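Local coordinates for protein quinoline 2-oxidoreductase small subunit (Pseudomonas putida, PDB 1T3Q) that takes part in quinoline oxidation by a molybdenum hydroxylase, carrying two [2Fe-2S] clusters that probably pass electrons between the molybdenum centre and FAD, at residues A[57-62]-A[79-84]; A[19-24]-A[37-42]. All coordinates share one frame; numbering follows the deposited sequence.

In the fold
Both interactions belong to the [2Fe-2S] ferredoxin-like domain and reach the same mixed sheet. Interaction 1 pairs two inner strands, 57-60 and 79-81, close to the centre of the chain. It is partly buried and rests on backbone hydrogen bonds, with apolar packing on one face and a carboxylate and a water on the other. Interaction 2 is a surface contact. It sets strand 19-25, at one edge of the sheet within this chain, against the end of helix 31-39 and has no hydrogen bond across it, only apolar and van der Waals contacts. The same helix also touches I58, I60 and I80 through L31. The two contacts meet where E84 and T82 pack on L41.

Interaction 1 of 2, residues A[57-62]-A[79-84]; sequences TILIDG and SIETVE
L59 and E81 face each other on one side of the sheet, and their side chains cross obliquely. L59 CD1 lies 3.7 Å from E81 OE1, so a methyl rests against a carboxylate oxygen. E81 CG is anti to its own carbonyl carbon (chi1 -73°), and the chain then runs on extended. Its OE1 is 2.7 Å from water 1, which also accepts a bond from G62 N. Its OE2 makes a salt bridge with R119 of helix 111-124, on which L59 also packs. The E81 carboxylate therefore joins this pair of strands to the helical part of the subunit. I60 and I80 lie on the opposite face from L59 and E81. I58 points toward strand 79-81, and its CD1 reaches I80 CG2 at 3.9 Å. I58 CB itself lies against E81 O. All three isoleucines touch L31 of helix 31-39.

The strands are the antiparallel pair 57-60 and 79-81 of a beta-grasp sheet, the fold of plant-type ferredoxins. I58 lies about 9 Å from a bound [2Fe-2S] cluster, side chain to cluster. L59 and E81 form a hydrogen-bonded pair: E81 N gives to L59 O at 2.9 Å, and L59 N to E81 O at 3.3 Å. I60 and I80 are a non-hydrogen-bonded pair. At the next step D61 N gives a nearly straight bond to S79 O, 2.7 Å long. The return bond comes from S79 N to D61 OD1 at 2.9 Å, met from above the carboxylate plane. D61 and G62 both have positive phi and form the type I' turn that leads into strand 63-66.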
loop_
_atom_site.group_PDB
_atom_site.type_symbol
_atom_site.label_atom_id
_atom_site.label_comp_id
_atom_site.label_asym_id
_atom_site.label_seq_id
_atom_site.Cartn_x
_atom_site.Cartn_y
_atom_site.Cartn_z
ATOM N N THR A 57 5.692 12.437 -24.372
ATOM C CA THR A 57 5.291 12.223 -25.757
ATOM C C THR A 57 4.295 11.083 -25.913
ATOM O O THR A 57 4.527 9.971 -25.433
ATOM C CB THR A 57 6.524 11.948 -26.647
ATOM O OG1 THR A 57 7.445 13.043 -26.533
ATOM C CG2 THR A 57 6.108 11.804 -28.120
ATOM N N ILE A 58 3.174 11.370 -26.572
ATOM C CA ILE A 58 2.143 10.368 -26.825
ATOM C C ILE A 58 1.706 10.519 -28.277
ATOM O O ILE A 58 2.151 11.427 -28.967
ATOM C CB ILE A 58 0.909 10.567 -25.918
ATOM C CG1 ILE A 58 0.306 11.955 -26.151
ATOM C CG2 ILE A 58 1.296 10.367 -24.454
ATOM C CD1 ILE A 58 -0.959 12.217 -25.361
ATOM N N LEU A 59 0.852 9.624 -28.752
ATOM C CA LEU A 59 0.381 9.738 -30.128
ATOM C C LEU A 59 -1.059 10.228 -30.116
ATOM O O LEU A 59 -1.913 9.670 -29.419
ATOM C CB LEU A 59 0.455 8.389 -30.852
ATOM C CG LEU A 59 1.829 7.721 -30.981
ATOM C CD1 LEU A 59 1.684 6.395 -31.728
ATOM C CD2 LEU A 59 2.782 8.632 -31.723
ATOM N N ILE A 60 -1.314 11.291 -30.869
ATOM C CA ILE A 60 -2.651 11.850 -30.990
ATOM C C ILE A 60 -3.001 11.744 -32.472
ATOM O O ILE A 60 -2.355 12.360 -33.329
ATOM C CB ILE A 60 -2.695 13.313 -30.501
ATOM C CG1 ILE A 60 -2.380 13.349 -28.998
ATOM C CG2 ILE A 60 -4.072 13.914 -30.760
ATOM C CD1 ILE A 60 -2.515 14.714 -28.354
ATOM N N ASP A 61 -4.012 10.932 -32.762
ATOM C CA ASP A 61 -4.437 10.679 -34.131
ATOM C C ASP A 61 -3.239 10.178 -34.925
ATOM O O ASP A 61 -3.014 10.578 -36.065
ATOM C CB ASP A 61 -5.027 11.938 -34.761
ATOM C CG ASP A 61 -6.264 12.415 -34.033
ATOM O OD1 ASP A 61 -7.050 11.556 -33.577
ATOM O OD2 ASP A 61 -6.459 13.642 -33.917
ATOM N N GLY A 62 -2.460 9.312 -34.281
ATOM C CA GLY A 62 -1.289 8.723 -34.905
ATOM C C GLY A 62 -0.013 9.539 -34.939
ATOM O O GLY A 62 1.029 9.028 -35.349
ATOM N N SER A 79 -8.026 10.807 -30.990
ATOM C CA SER A 79 -7.745 9.419 -30.658
ATOM C C SER A 79 -6.342 9.415 -30.055
ATOM O O SER A 79 -5.356 9.687 -30.740
ATOM C CB SER A 79 -7.775 8.549 -31.914
ATOM O OG SER A 79 -7.392 7.220 -31.610
ATOM N N ILE A 80 -6.266 9.110 -28.765
ATOM C CA ILE A 80 -5.002 9.109 -28.035
ATOM C C ILE A 80 -4.460 7.717 -27.738
ATOM O O ILE A 80 -5.209 6.806 -27.381
ATOM C CB ILE A 80 -5.169 9.858 -26.700
ATOM C CG1 ILE A 80 -5.533 11.319 -26.974
ATOM C CG2 ILE A 80 -3.898 9.741 -25.870
ATOM C CD1 ILE A 80 -5.941 12.096 -25.733
ATOM N N GLU A 81 -3.145 7.567 -27.878
ATOM C CA GLU A 81 -2.475 6.306 -27.607
ATOM C C GLU A 81 -1.360 6.532 -26.595
ATOM O O GLU A 81 -0.413 7.268 -26.869
ATOM C CB GLU A 81 -1.861 5.735 -28.886
ATOM C CG GLU A 81 -2.853 5.162 -29.873
ATOM C CD GLU A 81 -2.175 4.755 -31.163
ATOM O OE1 GLU A 81 -1.962 5.633 -32.027
ATOM O OE2 GLU A 81 -1.836 3.562 -31.304
ATOM N N THR A 82 -1.477 5.913 -25.423
ATOM C CA THR A 82 -0.441 6.039 -24.401
ATOM C C THR A 82 0.316 4.712 -24.351
ATOM O O THR A 82 -0.101 3.722 -24.967
ATOM C CB THR A 82 -1.031 6.345 -23.009
ATOM O OG1 THR A 82 -1.824 5.239 -22.564
ATOM C CG2 THR A 82 -1.899 7.601 -23.064
ATOM N N VAL A 83 1.427 4.688 -23.624
ATOM C CA VAL A 83 2.232 3.479 -23.533
ATOM C C VAL A 83 1.442 2.268 -23.029
ATOM O O VAL A 83 1.731 1.134 -23.415
ATOM C CB VAL A 83 3.466 3.707 -22.623
ATOM C CG1 VAL A 83 3.023 3.969 -21.198
ATOM C CG2 VAL A 83 4.390 2.500 -22.688
ATOM N N GLU A 84 0.441 2.504 -22.186
ATOM C CA GLU A 84 -0.362 1.406 -21.647
ATOM C C GLU A 84 -1.068 0.600 -22.737
ATOM O O GLU A 84 -1.407 -0.570 -22.534
ATOM C CB GLU A 84 -1.422 1.923 -20.668
ATOM C CG GLU A 84 -0.879 2.389 -19.329
ATOM C CD GLU A 84 -0.566 3.874 -19.292
ATOM O OE1 GLU A 84 -0.351 4.480 -20.364
ATOM O OE2 GLU A 84 -0.521 4.429 -18.174
HETATM O O HOH W 1 -3.065 8.124 -31.811
#

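Interaction 2 of 2, residues A[19-24]-A[37-42]; sequences KPRVFY and EVVGLT
The guanidinium of R21 comes up to V39 with no hydrogen bond between them. R21 NH2 lies 3.8 Å from V39 CG1, and NH1 is 3.9 Å from the same methyl. The group is turned obliquely to that methyl, and the two side chains cross. The arginine chain is bent at both chi2 and chi3 and does not run out straight. The other methyl of V39 serves a different partner. V39 CG2 lies over one face of the F23 ring, 4.1 Å from CD2. V39 CG1 is anti to the backbone N (chi1 -172°) and CG2 is beside it, which divides the two methyls between arginine and phenylalanine. An alanine in place of V39 would probably leave that ring face and the guanidinium without their methyl neighbours and open a gap between strand and helix.

V38, one residue earlier on the helix, meets the strand at F23 and Y24. Its CG1 meets F23 CB at 3.9 Å and lies 3.7 Å from Y24 O. The F23 side chain also packs on I12 of the neighbouring strand 10-16, and F23 is buried while R21 and both valines are partly exposed. Backbone hydrogen bonds of R21 with A14 and of F23 with I12 hold the strand in the sheet. V38 in addition touches M29 in the loop before the helix.

Strands 10-16 and 19-25 are a hairpin, and helix 31-39 packs against the sheet that begins with it. This hairpin followed by a helix packed on the sheet is the opening of the beta-grasp fold of [2Fe-2S] ferredoxin domains.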
loop_
_atom_site.group_PDB
_atom_site.type_symbol
_atom_site.label_atom_id
_atom_site.label_comp_id
_atom_site.label_asym_id
_atom_site.label_seq_id
_atom_site.Cartn_x
_atom_site.Cartn_y
_atom_site.Cartn_z
ATOM N N LYS A 19 -10.399 2.898 -26.768
ATOM C CA LYS A 19 -11.672 2.965 -26.060
ATOM C C LYS A 19 -12.207 4.382 -25.896
ATOM O O LYS A 19 -11.496 5.278 -25.444
ATOM C CB LYS A 19 -11.529 2.331 -24.677
ATOM N N PRO A 20 -13.478 4.600 -26.269
ATOM C CA PRO A 20 -14.093 5.923 -26.143
ATOM C C PRO A 20 -14.134 6.287 -24.661
ATOM O O PRO A 20 -14.642 5.518 -23.840
ATOM C CB PRO A 20 -15.494 5.711 -26.717
ATOM C CG PRO A 20 -15.285 4.615 -27.729
ATOM C CD PRO A 20 -14.371 3.668 -26.980
ATOM N N ARG A 21 -13.592 7.446 -24.317
ATOM C CA ARG A 21 -13.585 7.872 -22.925
ATOM C C ARG A 21 -14.192 9.257 -22.754
ATOM O O ARG A 21 -14.227 10.061 -23.688
ATOM C CB ARG A 21 -12.153 7.878 -22.372
ATOM C CG ARG A 21 -11.428 6.538 -22.451
ATOM C CD ARG A 21 -12.153 5.455 -21.668
ATOM N NE ARG A 21 -12.143 5.700 -20.228
ATOM C CZ ARG A 21 -11.095 5.501 -19.432
ATOM N NH1 ARG A 21 -11.194 5.756 -18.135
ATOM N NH2 ARG A 21 -9.952 5.035 -19.923
ATOM N N VAL A 22 -14.673 9.520 -21.548
ATOM C CA VAL A 22 -15.257 10.805 -21.211
ATOM C C VAL A 22 -14.675 11.212 -19.866
ATOM O O VAL A 22 -14.838 10.503 -18.878
ATOM C CB VAL A 22 -16.792 10.720 -21.084
ATOM C CG1 VAL A 22 -17.345 12.061 -20.631
ATOM C CG2 VAL A 22 -17.407 10.323 -22.419
ATOM N N PHE A 23 -13.979 12.343 -19.834
ATOM C CA PHE A 23 -13.387 12.823 -18.591
ATOM C C PHE A 23 -13.616 14.317 -18.405
ATOM O O PHE A 23 -13.774 15.061 -19.377
ATOM C CB PHE A 23 -11.888 12.483 -18.547
ATOM C CG PHE A 23 -11.116 12.939 -19.755
ATOM C CD1 PHE A 23 -10.531 14.198 -19.793
ATOM C CD2 PHE A 23 -10.982 12.105 -20.865
ATOM C CE1 PHE A 23 -9.824 14.625 -20.914
ATOM C CE2 PHE A 23 -10.278 12.522 -21.994
ATOM C CZ PHE A 23 -9.699 13.785 -22.021
ATOM N N TYR A 24 -13.653 14.746 -17.148
ATOM C CA TYR A 24 -13.874 16.145 -16.819
ATOM C C TYR A 24 -12.595 16.803 -16.347
ATOM O O TYR A 24 -11.912 16.289 -15.467
ATOM C CB TYR A 24 -14.956 16.272 -15.747
ATOM C CG TYR A 24 -16.327 15.914 -16.262
ATOM C CD1 TYR A 24 -16.663 14.591 -16.546
ATOM C CD2 TYR A 24 -17.272 16.905 -16.517
ATOM C CE1 TYR A 24 -17.907 14.266 -17.075
ATOM C CE2 TYR A 24 -18.514 16.592 -17.045
ATOM C CZ TYR A 24 -18.825 15.272 -17.323
ATOM O OH TYR A 24 -20.052 14.968 -17.861
ATOM N N GLU A 37 -3.612 11.960 -13.760
ATOM C CA GLU A 37 -4.451 12.170 -12.588
ATOM C C GLU A 37 -5.969 12.039 -12.735
ATOM O O GLU A 37 -6.651 11.656 -11.784
ATOM C CB GLU A 37 -4.083 13.534 -11.983
ATOM C CG GLU A 37 -2.602 13.595 -11.591
ATOM C CD GLU A 37 -2.081 15.001 -11.319
ATOM O OE1 GLU A 37 -0.891 15.121 -10.955
ATOM O OE2 GLU A 37 -2.841 15.981 -11.476
ATOM N N VAL A 38 -6.510 12.342 -13.907
ATOM C CA VAL A 38 -7.953 12.223 -14.083
ATOM C C VAL A 38 -8.342 10.870 -14.672
ATOM O O VAL A 38 -9.248 10.207 -14.169
ATOM C CB VAL A 38 -8.508 13.344 -14.980
ATOM C CG1 VAL A 38 -10.016 13.156 -15.181
ATOM C CG2 VAL A 38 -8.236 14.700 -14.340
ATOM N N VAL A 39 -7.650 10.455 -15.727
ATOM C CA VAL A 39 -7.942 9.177 -16.365
ATOM C C VAL A 39 -7.276 8.017 -15.615
ATOM O O VAL A 39 -7.754 6.882 -15.654
ATOM C CB VAL A 39 -7.475 9.179 -17.842
ATOM C CG1 VAL A 39 -7.953 7.915 -18.541
ATOM C CG2 VAL A 39 -8.007 10.416 -18.558
ATOM N N GLY A 40 -6.172 8.301 -14.930
ATOM C CA GLY A 40 -5.496 7.265 -14.170
ATOM C C GLY A 40 -4.474 6.443 -14.938
ATOM O O GLY A 40 -4.178 5.318 -14.560
ATOM N N LEU A 41 -3.943 6.997 -16.020
ATOM C CA LEU A 41 -2.942 6.310 -16.819
ATOM C C LEU A 41 -1.616 7.017 -16.568
ATOM O O LEU A 41 -1.253 7.963 -17.274
ATOM C CB LEU A 41 -3.326 6.379 -18.300
ATOM C CG LEU A 41 -4.645 5.681 -18.651
ATOM C CD1 LEU A 41 -5.027 5.988 -20.094
ATOM C CD2 LEU A 41 -4.492 4.174 -18.438
ATOM N N THR A 42 -0.893 6.556 -15.554
ATOM C CA THR A 42 0.373 7.176 -15.184
ATOM C C THR A 42 1.584 6.777 -16.017
ATOM O O THR A 42 2.711 7.153 -15.692
ATOM C CB THR A 42 0.686 6.935 -13.680
ATOM O OG1 THR A 42 0.678 5.530 -13.398
ATOM C CG2 THR A 42 -0.358 7.619 -12.806
#